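NTF2 domain-containing protein (Chaetomium thermophilum, PDB 4X2H) is of unknown function but has an NTF2 domain that pairs with a second protein chain, which would fit a part in nuclear transport. Local coordinates at residues N31-Y36 and K172-S177; D117-M122 and V161-G166; K9-W14 and M123-S128; Y87-F92 and Q147-V152. One frame throughout, in Å; residues are numbered along the deposited sequence.

Interaction 1: residues N31-Y36 and K172-S177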
loop_
_atom_site.group_PDB
_atom_site.type_symbol
_atom_site.label_atom_id
_atom_site.label_comp_id
_atom_site.label_asym_id
_atom_site.label_seq_id
_atom_site.Cartn_x
_atom_site.Cartn_y
_atom_site.Cartn_z
ATOM N N ASN B 31 14.911 3.815 -11.295
ATOM C CA ASN B 31 15.996 3.269 -12.115
ATOM C C ASN B 31 16.585 4.267 -13.107
ATOM O O ASN B 31 17.802 4.341 -13.269
ATOM C CB ASN B 31 15.520 2.038 -12.890
ATOM C CG ASN B 31 15.053 0.927 -11.983
ATOM O OD1 ASN B 31 14.310 1.162 -11.030
ATOM N ND2 ASN B 31 15.494 -0.297 -12.269
ATOM N N ASN B 32 15.720 5.029 -13.766
ATOM C CA ASN B 32 16.156 5.945 -14.816
ATOM C C ASN B 32 16.237 7.388 -14.324
ATOM O O ASN B 32 16.003 8.329 -15.083
ATOM C CB ASN B 32 15.216 5.846 -16.019
ATOM C CG ASN B 32 15.175 4.447 -16.607
ATOM O OD1 ASN B 32 16.169 3.719 -16.575
ATOM N ND2 ASN B 32 14.022 4.061 -17.140
ATOM N N ASN B 33 16.574 7.549 -13.048
ATOM C CA ASN B 33 16.753 8.868 -12.455
ATOM C C ASN B 33 18.237 9.185 -12.300
ATOM O O ASN B 33 19.012 8.352 -11.828
ATOM C CB ASN B 33 16.043 8.950 -11.101
ATOM C CG ASN B 33 16.202 10.307 -10.444
ATOM O OD1 ASN B 33 17.036 10.489 -9.557
ATOM N ND2 ASN B 33 15.407 11.270 -10.886
ATOM N N ALA B 34 18.619 10.391 -12.711
ATOM C CA ALA B 34 20.020 10.803 -12.737
ATOM C C ALA B 34 20.657 10.794 -11.351
ATOM O O ALA B 34 21.736 10.238 -11.153
ATOM C CB ALA B 34 20.137 12.192 -13.352
ATOM N N THR B 35 19.987 11.419 -10.391
ATOM C CA THR B 35 20.537 11.562 -9.051
ATOM C C THR B 35 20.589 10.228 -8.305
ATOM O O THR B 35 21.592 9.907 -7.668
ATOM C CB THR B 35 19.724 12.587 -8.238
ATOM O OG1 THR B 35 20.039 13.905 -8.704
ATOM C CG2 THR B 35 20.042 12.504 -6.751
ATOM N N TYR B 36 19.517 9.448 -8.375
ATOM C CA TYR B 36 19.501 8.164 -7.684
ATOM C C TYR B 36 20.494 7.198 -8.317
ATOM O O TYR B 36 21.082 6.371 -7.625
ATOM C CB TYR B 36 18.093 7.572 -7.681
ATOM C CG TYR B 36 17.196 8.180 -6.627
ATOM C CD1 TYR B 36 17.616 8.290 -5.308
ATOM C CD2 TYR B 36 15.944 8.659 -6.954
ATOM C CE1 TYR B 36 16.798 8.849 -4.338
ATOM C CE2 TYR B 36 15.120 9.222 -5.993
ATOM C CZ TYR B 36 15.552 9.315 -4.691
ATOM O OH TYR B 36 14.727 9.878 -3.743
ATOM N N LYS B 172 7.371 14.184 -9.591
ATOM C CA LYS B 172 7.870 14.754 -8.338
ATOM C C LYS B 172 8.329 13.679 -7.359
ATOM O O LYS B 172 9.242 13.912 -6.554
ATOM C CB LYS B 172 6.796 15.613 -7.675
ATOM C CG LYS B 172 6.623 16.995 -8.288
ATOM C CD LYS B 172 5.540 17.767 -7.546
ATOM C CE LYS B 172 5.758 19.266 -7.596
ATOM N NZ LYS B 172 5.511 19.833 -8.946
ATOM N N TYR B 173 7.674 12.522 -7.422
ATOM C CA TYR B 173 8.034 11.365 -6.607
ATOM C C TYR B 173 8.110 10.115 -7.471
ATOM O O TYR B 173 7.283 9.919 -8.371
ATOM C CB TYR B 173 7.030 11.191 -5.461
ATOM C CG TYR B 173 7.054 12.378 -4.532
ATOM C CD1 TYR B 173 6.290 13.508 -4.799
ATOM C CD2 TYR B 173 7.881 12.394 -3.417
ATOM C CE1 TYR B 173 6.332 14.612 -3.967
ATOM C CE2 TYR B 173 7.931 13.490 -2.576
ATOM C CZ TYR B 173 7.160 14.598 -2.859
ATOM O OH TYR B 173 7.213 15.694 -2.028
ATOM N N LEU B 174 9.109 9.281 -7.198
ATOM C CA LEU B 174 9.413 8.124 -8.033
ATOM C C LEU B 174 9.167 6.811 -7.302
ATOM O O LEU B 174 9.186 6.765 -6.080
ATOM C CB LEU B 174 10.866 8.185 -8.498
ATOM C CG LEU B 174 11.229 9.428 -9.308
ATOM C CD1 LEU B 174 12.737 9.558 -9.433
ATOM C CD2 LEU B 174 10.574 9.384 -10.676
ATOM N N ILE B 175 8.951 5.744 -8.061
ATOM C CA ILE B 175 8.686 4.435 -7.483
ATOM C C ILE B 175 9.979 3.711 -7.136
ATOM O O ILE B 175 10.790 3.404 -8.016
ATOM C CB ILE B 175 7.882 3.543 -8.435
ATOM C CG1 ILE B 175 6.597 4.241 -8.879
ATOM C CG2 ILE B 175 7.559 2.210 -7.769
ATOM C CD1 ILE B 175 6.002 3.636 -10.118
ATOM N N ALA B 176 10.146 3.426 -5.853
ATOM C CA ALA B 176 11.286 2.655 -5.357
ATOM C C ALA B 176 10.923 1.184 -5.200
ATOM O O ALA B 176 11.769 0.306 -5.374
ATOM C CB ALA B 176 11.763 3.216 -4.038
ATOM N N SER B 177 9.668 0.933 -4.842
ATOM C CA SER B 177 9.127 -0.425 -4.742
ATOM C C SER B 177 7.717 -0.445 -5.297
ATOM O O SER B 177 6.993 0.549 -5.209
ATOM C CB SER B 177 9.114 -0.929 -3.295
ATOM O OG SER B 177 10.419 -1.115 -2.786
#

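Interaction 2: residues D117-M122 and V161-G166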
loop_
_atom_site.group_PDB
_atom_site.type_symbol
_atom_site.label_atom_id
_atom_site.label_comp_id
_atom_site.label_asym_id
_atom_site.label_seq_id
_atom_site.Cartn_x
_atom_site.Cartn_y
_atom_site.Cartn_z
ATOM N N ASP B 117 7.687 19.922 6.563
ATOM C CA ASP B 117 7.388 20.722 5.374
ATOM C C ASP B 117 6.672 19.931 4.279
ATOM O O ASP B 117 6.190 20.515 3.310
ATOM C CB ASP B 117 8.673 21.324 4.798
ATOM C CG ASP B 117 9.078 22.619 5.485
ATOM O OD1 ASP B 117 8.446 22.996 6.495
ATOM O OD2 ASP B 117 10.038 23.261 5.014
ATOM N N GLY B 118 6.615 18.612 4.424
ATOM C CA GLY B 118 5.908 17.776 3.470
ATOM C C GLY B 118 6.534 17.731 2.088
ATOM O O GLY B 118 5.821 17.679 1.086
ATOM N N VAL B 119 7.862 17.740 2.032
ATOM C CA VAL B 119 8.578 17.671 0.760
ATOM C C VAL B 119 9.435 16.405 0.694
ATOM O O VAL B 119 9.354 15.644 -0.270
ATOM C CB VAL B 119 9.458 18.927 0.553
ATOM C CG1 VAL B 119 10.379 18.772 -0.660
ATOM C CG2 VAL B 119 8.571 20.156 0.389
ATOM N N ARG B 120 10.244 16.181 1.725
ATOM C CA ARG B 120 11.162 15.048 1.748
ATOM C C ARG B 120 10.459 13.807 2.281
ATOM O O ARG B 120 10.858 13.234 3.298
ATOM C CB ARG B 120 12.396 15.380 2.592
ATOM C CG ARG B 120 13.213 16.517 2.006
ATOM C CD ARG B 120 14.582 16.656 2.652
ATOM N NE ARG B 120 14.503 17.070 4.054
ATOM C CZ ARG B 120 14.727 16.277 5.100
ATOM N NH1 ARG B 120 15.049 14.999 4.938
ATOM N NH2 ARG B 120 14.629 16.771 6.327
ATOM N N MET B 121 9.419 13.396 1.563
ATOM C CA MET B 121 8.545 12.308 1.987
ATOM C C MET B 121 8.842 10.999 1.281
ATOM O O MET B 121 8.903 10.947 0.049
ATOM C CB MET B 121 7.083 12.665 1.716
ATOM C CG MET B 121 6.591 13.931 2.382
ATOM S SD MET B 121 4.855 14.232 1.984
ATOM C CE MET B 121 4.937 14.562 0.228
ATOM N N MET B 122 9.012 9.942 2.070
ATOM C CA MET B 122 8.947 8.580 1.568
ATOM C C MET B 122 7.551 8.065 1.890
ATOM O O MET B 122 7.146 8.059 3.053
ATOM C CB MET B 122 10.014 7.699 2.207
ATOM C CG MET B 122 9.946 6.245 1.817
ATOM S SD MET B 122 11.219 5.311 2.690
ATOM C CE MET B 122 12.117 4.625 1.306
ATOM N N VAL B 161 13.670 17.041 -9.896
ATOM C CA VAL B 161 12.462 17.750 -10.316
ATOM C C VAL B 161 11.905 18.630 -9.199
ATOM O O VAL B 161 11.477 19.756 -9.450
ATOM C CB VAL B 161 11.369 16.753 -10.787
ATOM C CG1 VAL B 161 10.022 17.448 -10.976
ATOM C CG2 VAL B 161 11.798 16.088 -12.081
ATOM N N LEU B 162 11.907 18.119 -7.972
ATOM C CA LEU B 162 11.381 18.873 -6.832
ATOM C C LEU B 162 12.075 20.220 -6.675
ATOM O O LEU B 162 13.280 20.286 -6.438
ATOM C CB LEU B 162 11.529 18.069 -5.539
ATOM C CG LEU B 162 10.508 16.951 -5.330
ATOM C CD1 LEU B 162 10.902 16.095 -4.143
ATOM C CD2 LEU B 162 9.110 17.522 -5.128
ATOM N N GLU B 163 11.291 21.286 -6.807
ATOM C CA GLU B 163 11.786 22.658 -6.696
ATOM C C GLU B 163 12.923 22.942 -7.679
ATOM O O GLU B 163 13.783 23.789 -7.432
ATOM C CB GLU B 163 12.223 22.941 -5.258
ATOM C CG GLU B 163 11.051 23.307 -4.359
ATOM C CD GLU B 163 11.229 22.839 -2.934
ATOM O OE1 GLU B 163 10.207 22.675 -2.233
ATOM O OE2 GLU B 163 12.388 22.638 -2.511
ATOM N N LYS B 164 12.909 22.233 -8.800
ATOM C CA LYS B 164 13.807 22.526 -9.907
ATOM C C LYS B 164 13.181 23.641 -10.740
ATOM O O LYS B 164 12.172 23.414 -11.409
ATOM C CB LYS B 164 14.045 21.278 -10.762
ATOM C CG LYS B 164 15.005 21.474 -11.937
ATOM C CD LYS B 164 16.410 21.882 -11.498
ATOM C CE LYS B 164 17.091 20.823 -10.635
ATOM N NZ LYS B 164 17.324 19.547 -11.368
ATOM N N PRO B 165 13.760 24.855 -10.695
ATOM C CA PRO B 165 13.113 25.948 -11.429
ATOM C C PRO B 165 13.057 25.693 -12.932
ATOM O O PRO B 165 14.069 25.348 -13.541
ATOM C CB PRO B 165 13.996 27.158 -11.111
ATOM C CG PRO B 165 15.316 26.586 -10.774
ATOM C CD PRO B 165 15.031 25.284 -10.085
ATOM N N GLY B 166 11.869 25.850 -13.507
ATOM C CA GLY B 166 11.662 25.655 -14.931
ATOM C C GLY B 166 11.181 24.254 -15.262
ATOM O O GLY B 166 10.769 23.987 -16.392
#

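Interaction 3: residues K9-W14 and M123-S128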
loop_
_atom_site.group_PDB
_atom_site.type_symbol
_atom_site.label_atom_id
_atom_site.label_comp_id
_atom_site.label_asym_id
_atom_site.label_seq_id
_atom_site.Cartn_x
_atom_site.Cartn_y
_atom_site.Cartn_z
ATOM N N LYS B 9 -2.273 11.681 -5.305
ATOM C CA LYS B 9 -3.313 11.899 -6.305
ATOM C C LYS B 9 -2.692 12.136 -7.676
ATOM O O LYS B 9 -3.130 11.576 -8.681
ATOM C CB LYS B 9 -4.192 13.082 -5.905
ATOM C CG LYS B 9 -5.303 13.404 -6.897
ATOM C CD LYS B 9 -6.130 14.588 -6.423
ATOM C CE LYS B 9 -7.153 15.012 -7.464
ATOM N NZ LYS B 9 -8.024 16.114 -6.966
ATOM N N SER B 10 -1.658 12.965 -7.704
ATOM C CA SER B 10 -0.968 13.286 -8.943
ATOM C C SER B 10 -0.303 12.044 -9.538
ATOM O O SER B 10 -0.357 11.823 -10.748
ATOM C CB SER B 10 0.068 14.386 -8.697
ATOM O OG SER B 10 0.821 14.642 -9.866
ATOM N N PHE B 11 0.318 11.228 -8.689
ATOM C CA PHE B 11 0.979 10.023 -9.162
ATOM C C PHE B 11 -0.029 9.019 -9.702
ATOM O O PHE B 11 0.166 8.453 -10.776
ATOM C CB PHE B 11 1.803 9.359 -8.055
ATOM C CG PHE B 11 2.257 7.977 -8.414
ATOM C CD1 PHE B 11 3.390 7.789 -9.179
ATOM C CD2 PHE B 11 1.521 6.865 -8.028
ATOM C CE1 PHE B 11 3.804 6.516 -9.527
ATOM C CE2 PHE B 11 1.922 5.592 -8.380
ATOM C CZ PHE B 11 3.058 5.416 -9.131
ATOM N N VAL B 12 -1.099 8.791 -8.947
ATOM C CA VAL B 12 -2.101 7.807 -9.340
ATOM C C VAL B 12 -2.737 8.206 -10.666
ATOM O O VAL B 12 -2.927 7.374 -11.555
ATOM C CB VAL B 12 -3.190 7.649 -8.255
ATOM C CG1 VAL B 12 -4.376 6.828 -8.778
ATOM C CG2 VAL B 12 -2.608 6.991 -7.016
ATOM N N GLU B 13 -3.060 9.487 -10.802
ATOM C CA GLU B 13 -3.685 9.975 -12.020
ATOM C C GLU B 13 -2.741 9.768 -13.198
ATOM O O GLU B 13 -3.161 9.343 -14.267
ATOM C CB GLU B 13 -4.065 11.452 -11.880
ATOM C CG GLU B 13 -4.964 11.976 -12.991
ATOM C CD GLU B 13 -5.416 13.407 -12.753
ATOM O OE1 GLU B 13 -5.485 13.823 -11.576
ATOM O OE2 GLU B 13 -5.705 14.115 -13.740
ATOM N N TRP B 14 -1.458 10.041 -12.989
ATOM C CA TRP B 14 -0.471 9.897 -14.053
ATOM C C TRP B 14 -0.261 8.436 -14.443
ATOM O O TRP B 14 -0.341 8.081 -15.614
ATOM C CB TRP B 14 0.875 10.501 -13.640
ATOM C CG TRP B 14 1.953 10.187 -14.638
ATOM C CD1 TRP B 14 2.169 10.812 -15.827
ATOM C CD2 TRP B 14 2.947 9.158 -14.539
ATOM N NE1 TRP B 14 3.230 10.236 -16.480
ATOM C CE2 TRP B 14 3.726 9.219 -15.709
ATOM C CE3 TRP B 14 3.246 8.186 -13.579
ATOM C CZ2 TRP B 14 4.786 8.351 -15.946
ATOM C CZ3 TRP B 14 4.304 7.322 -13.815
ATOM C CH2 TRP B 14 5.058 7.409 -14.990
ATOM N N MET B 123 6.819 7.648 0.864
ATOM C CA MET B 123 5.411 7.304 1.026
ATOM C C MET B 123 5.105 5.853 0.701
ATOM O O MET B 123 5.671 5.278 -0.227
ATOM C CB MET B 123 4.548 8.205 0.145
ATOM C CG MET B 123 4.474 9.640 0.640
ATOM S SD MET B 123 3.807 10.781 -0.582
ATOM C CE MET B 123 5.134 10.805 -1.788
ATOM N N ALA B 124 4.200 5.285 1.489
ATOM C CA ALA B 124 3.591 3.988 1.200
ATOM C C ALA B 124 2.206 4.226 0.622
ATOM O O ALA B 124 1.317 4.716 1.314
ATOM C CB ALA B 124 3.511 3.139 2.456
ATOM N N LEU B 125 2.038 3.890 -0.654
ATOM C CA LEU B 125 0.791 4.122 -1.374
ATOM C C LEU B 125 0.116 2.802 -1.699
ATOM O O LEU B 125 0.763 1.894 -2.208
ATOM C CB LEU B 125 1.067 4.904 -2.662
ATOM C CG LEU B 125 -0.081 5.052 -3.664
ATOM C CD1 LEU B 125 -1.181 5.931 -3.096
ATOM C CD2 LEU B 125 0.439 5.610 -4.981
ATOM N N THR B 126 -1.174 2.694 -1.398
ATOM C CA THR B 126 -1.957 1.534 -1.814
ATOM C C THR B 126 -3.090 1.995 -2.726
ATOM O O THR B 126 -3.717 3.028 -2.482
ATOM C CB THR B 126 -2.523 0.752 -0.606
ATOM O OG1 THR B 126 -3.264 -0.379 -1.074
ATOM C CG2 THR B 126 -3.423 1.627 0.253
ATOM N N VAL B 127 -3.322 1.230 -3.789
ATOM C CA VAL B 127 -4.325 1.565 -4.792
ATOM C C VAL B 127 -5.118 0.321 -5.109
ATOM O O VAL B 127 -4.544 -0.752 -5.280
ATOM C CB VAL B 127 -3.703 2.102 -6.095
ATOM C CG1 VAL B 127 -4.794 2.534 -7.066
ATOM C CG2 VAL B 127 -2.742 3.255 -5.806
ATOM N N SER B 128 -6.432 0.463 -5.203
ATOM C CA SER B 128 -7.282 -0.667 -5.539
ATOM C C SER B 128 -8.327 -0.260 -6.563
ATOM O O SER B 128 -8.720 0.904 -6.648
ATOM C CB SER B 128 -7.951 -1.231 -4.284
ATOM O OG SER B 128 -6.979 -1.786 -3.409
#

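Interaction 4: residues Y87-F92 and Q147-V152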
loop_
_atom_site.group_PDB
_atom_site.type_symbol
_atom_site.label_atom_id
_atom_site.label_comp_id
_atom_site.label_asym_id
_atom_site.label_seq_id
_atom_site.Cartn_x
_atom_site.Cartn_y
_atom_site.Cartn_z
ATOM N N TYR B 87 -7.830 -0.135 -16.727
ATOM C CA TYR B 87 -7.762 -0.038 -15.276
ATOM C C TYR B 87 -8.633 1.097 -14.761
ATOM O O TYR B 87 -8.508 2.237 -15.209
ATOM C CB TYR B 87 -6.313 0.170 -14.819
ATOM C CG TYR B 87 -5.445 -1.052 -14.993
ATOM C CD1 TYR B 87 -4.885 -1.363 -16.225
ATOM C CD2 TYR B 87 -5.187 -1.899 -13.926
ATOM C CE1 TYR B 87 -4.092 -2.486 -16.383
ATOM C CE2 TYR B 87 -4.401 -3.018 -14.078
ATOM C CZ TYR B 87 -3.857 -3.308 -15.307
ATOM O OH TYR B 87 -3.072 -4.425 -15.465
ATOM N N ASP B 88 -9.503 0.778 -13.809
ATOM C CA ASP B 88 -10.353 1.759 -13.145
ATOM C C ASP B 88 -9.977 1.823 -11.679
ATOM O O ASP B 88 -10.112 0.832 -10.971
ATOM C CB ASP B 88 -11.836 1.390 -13.272
ATOM C CG ASP B 88 -12.405 1.670 -14.650
ATOM O OD1 ASP B 88 -11.640 2.051 -15.560
ATOM O OD2 ASP B 88 -13.632 1.494 -14.821
ATOM N N VAL B 89 -9.500 2.981 -11.225
ATOM C CA VAL B 89 -9.130 3.149 -9.828
ATOM C C VAL B 89 -10.363 3.463 -8.990
ATOM O O VAL B 89 -11.132 4.368 -9.320
ATOM C CB VAL B 89 -8.088 4.274 -9.650
ATOM C CG1 VAL B 89 -7.769 4.485 -8.181
ATOM C CG2 VAL B 89 -6.829 3.945 -10.426
ATOM N N ASP B 90 -10.539 2.712 -7.907
ATOM C CA ASP B 90 -11.688 2.877 -7.020
ATOM C C ASP B 90 -11.308 3.592 -5.732
ATOM O O ASP B 90 -12.118 4.309 -5.149
ATOM C CB ASP B 90 -12.304 1.515 -6.687
ATOM C CG ASP B 90 -13.105 0.935 -7.839
ATOM O OD1 ASP B 90 -13.760 1.709 -8.569
ATOM O OD2 ASP B 90 -13.084 -0.302 -8.011
ATOM N N CYS B 91 -10.075 3.391 -5.280
ATOM C CA CYS B 91 -9.605 4.064 -4.076
ATOM C C CYS B 91 -8.095 4.022 -3.970
ATOM O O CYS B 91 -7.439 3.173 -4.570
ATOM C CB CYS B 91 -10.225 3.429 -2.826
ATOM S SG CYS B 91 -9.749 1.702 -2.529
ATOM N N PHE B 92 -7.547 4.966 -3.219
ATOM C CA PHE B 92 -6.150 4.891 -2.828
ATOM C C PHE B 92 -5.948 5.558 -1.483
ATOM O O PHE B 92 -6.788 6.337 -1.025
ATOM C CB PHE B 92 -5.239 5.525 -3.887
ATOM C CG PHE B 92 -5.488 6.988 -4.114
ATOM C CD1 PHE B 92 -6.443 7.410 -5.026
ATOM C CD2 PHE B 92 -4.755 7.943 -3.427
ATOM C CE1 PHE B 92 -6.668 8.754 -5.243
ATOM C CE2 PHE B 92 -4.976 9.293 -3.640
ATOM C CZ PHE B 92 -5.933 9.698 -4.550
ATOM N N GLN B 147 -11.117 -8.312 -13.304
ATOM C CA GLN B 147 -10.295 -8.603 -12.137
ATOM C C GLN B 147 -10.371 -7.473 -11.136
ATOM O O GLN B 147 -10.605 -6.326 -11.499
ATOM C CB GLN B 147 -8.828 -8.804 -12.516
ATOM C CG GLN B 147 -8.534 -9.986 -13.405
ATOM C CD GLN B 147 -7.050 -10.110 -13.677
ATOM O OE1 GLN B 147 -6.404 -9.149 -14.099
ATOM N NE2 GLN B 147 -6.496 -11.282 -13.411
ATOM N N HIS B 148 -10.158 -7.808 -9.871
ATOM C CA HIS B 148 -9.855 -6.814 -8.857
ATOM C C HIS B 148 -8.342 -6.655 -8.837
ATOM O O HIS B 148 -7.634 -7.650 -8.929
ATOM C CB HIS B 148 -10.383 -7.255 -7.488
ATOM C CG HIS B 148 -10.119 -6.268 -6.395
ATOM N ND1 HIS B 148 -10.758 -5.048 -6.323
ATOM C CD2 HIS B 148 -9.282 -6.319 -5.331
ATOM C CE1 HIS B 148 -10.321 -4.388 -5.265
ATOM N NE2 HIS B 148 -9.428 -5.139 -4.644
ATOM N N PHE B 149 -7.834 -5.426 -8.758
ATOM C CA PHE B 149 -6.399 -5.251 -8.576
ATOM C C PHE B 149 -6.104 -4.447 -7.338
ATOM O O PHE B 149 -6.913 -3.635 -6.886
ATOM C CB PHE B 149 -5.733 -4.598 -9.798
ATOM C CG PHE B 149 -5.878 -3.101 -9.870
ATOM C CD1 PHE B 149 -6.934 -2.529 -10.550
ATOM C CD2 PHE B 149 -4.926 -2.263 -9.301
ATOM C CE1 PHE B 149 -7.072 -1.156 -10.637
ATOM C CE2 PHE B 149 -5.055 -0.888 -9.384
ATOM C CZ PHE B 149 -6.131 -0.334 -10.060
ATOM N N ASN B 150 -4.933 -4.728 -6.787
ATOM C CA ASN B 150 -4.395 -4.021 -5.648
ATOM C C ASN B 150 -2.923 -3.755 -5.926
ATOM O O ASN B 150 -2.142 -4.688 -6.120
ATOM C CB ASN B 150 -4.592 -4.836 -4.366
ATOM C CG ASN B 150 -3.918 -4.214 -3.165
ATOM O OD1 ASN B 150 -3.202 -4.888 -2.430
ATOM N ND2 ASN B 150 -4.142 -2.924 -2.960
ATOM N N ASP B 151 -2.575 -2.472 -5.999
ATOM C CA ASP B 151 -1.206 -2.014 -6.206
ATOM C C ASP B 151 -0.689 -1.393 -4.920
ATOM O O ASP B 151 -1.419 -0.666 -4.258
ATOM C CB ASP B 151 -1.140 -0.964 -7.327
ATOM C CG ASP B 151 -0.660 -1.523 -8.657
ATOM O OD1 ASP B 151 0.122 -2.496 -8.674
ATOM O OD2 ASP B 151 -1.056 -0.954 -9.702
ATOM N N VAL B 152 0.558 -1.674 -4.561
ATOM C CA VAL B 152 1.213 -0.909 -3.512
ATOM C C VAL B 152 2.545 -0.386 -4.030
ATOM O O VAL B 152 3.245 -1.063 -4.782
ATOM C CB VAL B 152 1.421 -1.726 -2.207
ATOM C CG1 VAL B 152 0.068 -2.063 -1.568
ATOM C CG2 VAL B 152 2.263 -2.969 -2.455
#

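Interaction 1: residues N31-Y36 and K172-S177
The N-cap of helix 34-39 is the part of the chain that meets strand 173-182 here: Asn33, the capping residue, and Tyr36, in the first turn, both lie against one methyl group of Leu174. Leu174 CD1 comes in at about a right angle to the Asn33 side chain, 3.5 Å from Asn33 ND2 and 3.8 Å from Asn33 CB. The same methyl lies near the plane of the Tyr36 ring at its edge, 4.2 Å from Tyr36 CD2 and as far from CE2. With CG anti to the backbone N (chi1 180°), the amide of Asn33 turns back to the helix start, where OD1 takes the Tyr36 N-H on a lone pair in the carbonyl plane, at 2.9 Å and an N-H...O angle of 167°. In this NTF2 domain the contact joins the short helix to the curved sheet, strand 145-157 being the neighbour of 173-182. Asn33 ND2 has a weak bond to Asn158 OD1, and Tyr36 OH bonds Pro157 O, at the end of that strand. A leucine in place of Asn33 would remove the capping oxygen, and Tyr36 N would probably be left without its mate.

Interaction 2: residues D117-M122 and V161-G166
Val119 reaches Leu162 and Glu163 with its two methyl groups. Its CB makes no contact of its own with the 161-166 loop; the touching begins where the side chain forks. CG1, anti to the backbone N (chi1 171°), lies between Leu162 CD1 and Glu163 OE1, with 4.4 Å between Val119 CG1 and Leu162 CD1. CG2 has the carboxylate of Glu163 before it, and Val119 CG2 lies 4.0 Å from Glu163 OE1, the two side chains arriving from opposite directions. These are loose van der Waals contacts, with a carboxylate oxygen beside a methyl in the second case. The polar demand of Glu163 is met from another quarter, since its OE2 bonds His113 NE2, while Met109 of helix 107-112 packs on both Val119 and Glu163.

The backbone joins in as well. Leu162 CD1 is 4.2 Å from Val119 O, an oxygen that already bonds Tyr173 OH and receives a weak bond from Met121 N at 2.9 Å. Leu162 itself is buried, whereas Glu163 lies at the exposed margin, so the contact runs from the protein interior to its surface.

Both partners are shaped by tight turns. Val119 opens an inverse gamma turn centred on Arg120, and a type II beta turn runs from Val161 to Lys164, closed by Lys164 N to Val161 O at 2.9 Å. Glu163 takes the positive phi of its third position. The arrangement is loop-to-loop packing between turns at one end of the NTF2 domain's sheet.

Interaction 3: residues K9-W14 and M123-S128
Leu125 pushes its CD2 methyl at helix 3-20 where Phe11 and Val12 stand side by side, and this is the tightest part of the contact. Leu125 CD2 lies 3.5 Å from Phe11 CD2 and 3.7 Å from Phe11 CE2, meeting the ring obliquely. Beside the ring, Val12 CG2 is 3.9 Å from Leu125 CD2, so the leucine tip fits the hollow between ring and valine. Val12 in turn is a bump for the strand: its CG2 settles between the ends of Leu125 and Val127, with 3.9 Å from Val12 CG2 to Val127 CG2 as the two valine side chains run antiparallel alongside one another. Leu125 reaches so far because its CG is anti to the backbone N (chi1 171°), which carries the branch out from the strand toward the helix.

Leu125 and Val127, two residues apart, share one face of strand 122-135, and against that face the long N-terminal helix lies, as is characteristic of the NTF2 fold. The short segments' axes pass 10.6 Å apart at a crossing angle of -45°. Around this interlocking, Phe153 of strand 145-157 meets the Phe11 ring edge-to-face, and Val89 and Phe92 of strand 83-96 pack on Val127. The alternate residues Ala124, Thr126 and Ser128 point to the other face, where they pack against side chains of the second protein chain.

Interaction 4: residues Y87-F92 and Q147-V152
The aromatic contact is a T-shaped stack of Tyr87 on Phe149, in which the edge of the tyrosine is directed to the face of the phenylalanine. The ring centroids are 5.4 Å apart and the planes stand at 77°. Tyr87 CD2 is 3.8 Å above the Phe149 plane, displaced toward the rim, and equally near, at 3.9 Å, to Phe149 CD1 and CE1. Phe149 presents its ring this way from the crowded position, with CG between the backbone N and the carbonyl carbon (chi1 80°). The hydroxyl of Tyr87 extends past the stack to Tyr180 OH and Gln66 NE2.

The same Phe149 ring meets polar and aliphatic groups at its edge. Asp88 O lies near the ring plane, 3.6 Å from Phe149 CE1, where the slightly positive rim of an aromatic ring would probably suit a carbonyl oxygen. Val89 CG2, the apolar neighbour, is 4.4 Å from Phe149 CZ.

These two strands are not neighbours. Strand 122-135 lies between them in the mixed, curved sheet of the NTF2 domain, and the short segments cross at -65° with 8.8 Å between their axes, so that side chains bridge a bend in the sheet. A classic beta bulge at Asp90 and Cys91, both facing Ser128, interrupts the outer strand beside it; an interchain disulfide at Cys91 has been observed for this protein. Among polar groups near the contact, the Asp88 carboxylate has its salt bridge with Arg86, and Asn150 OD1 accepts hydrogen bonds from the second protein chain.

How the interactions relate
Interactions 1 and 3 are wholly buried, while interaction 2 and interaction 4 run out toward the surface on opposite sides of the chain's centre. Interactions 3 and 4 between them draw on three neighbouring strands: strand 122-135 is bonded on one side to strand 145-157, through Val127 O and Asp151 N, and on the other to strand 83-96. Interaction 1 joins the same sheet by strand 173-182, and touches interaction 2 through Tyr173 OH and Val119 O and interaction 3 through Ile175 and Phe11. The chemistry follows place: aliphatic and ring packing under the helix, a capped helix start by the sheet, an aromatic stack across strands, and loose methyl contacts between loops.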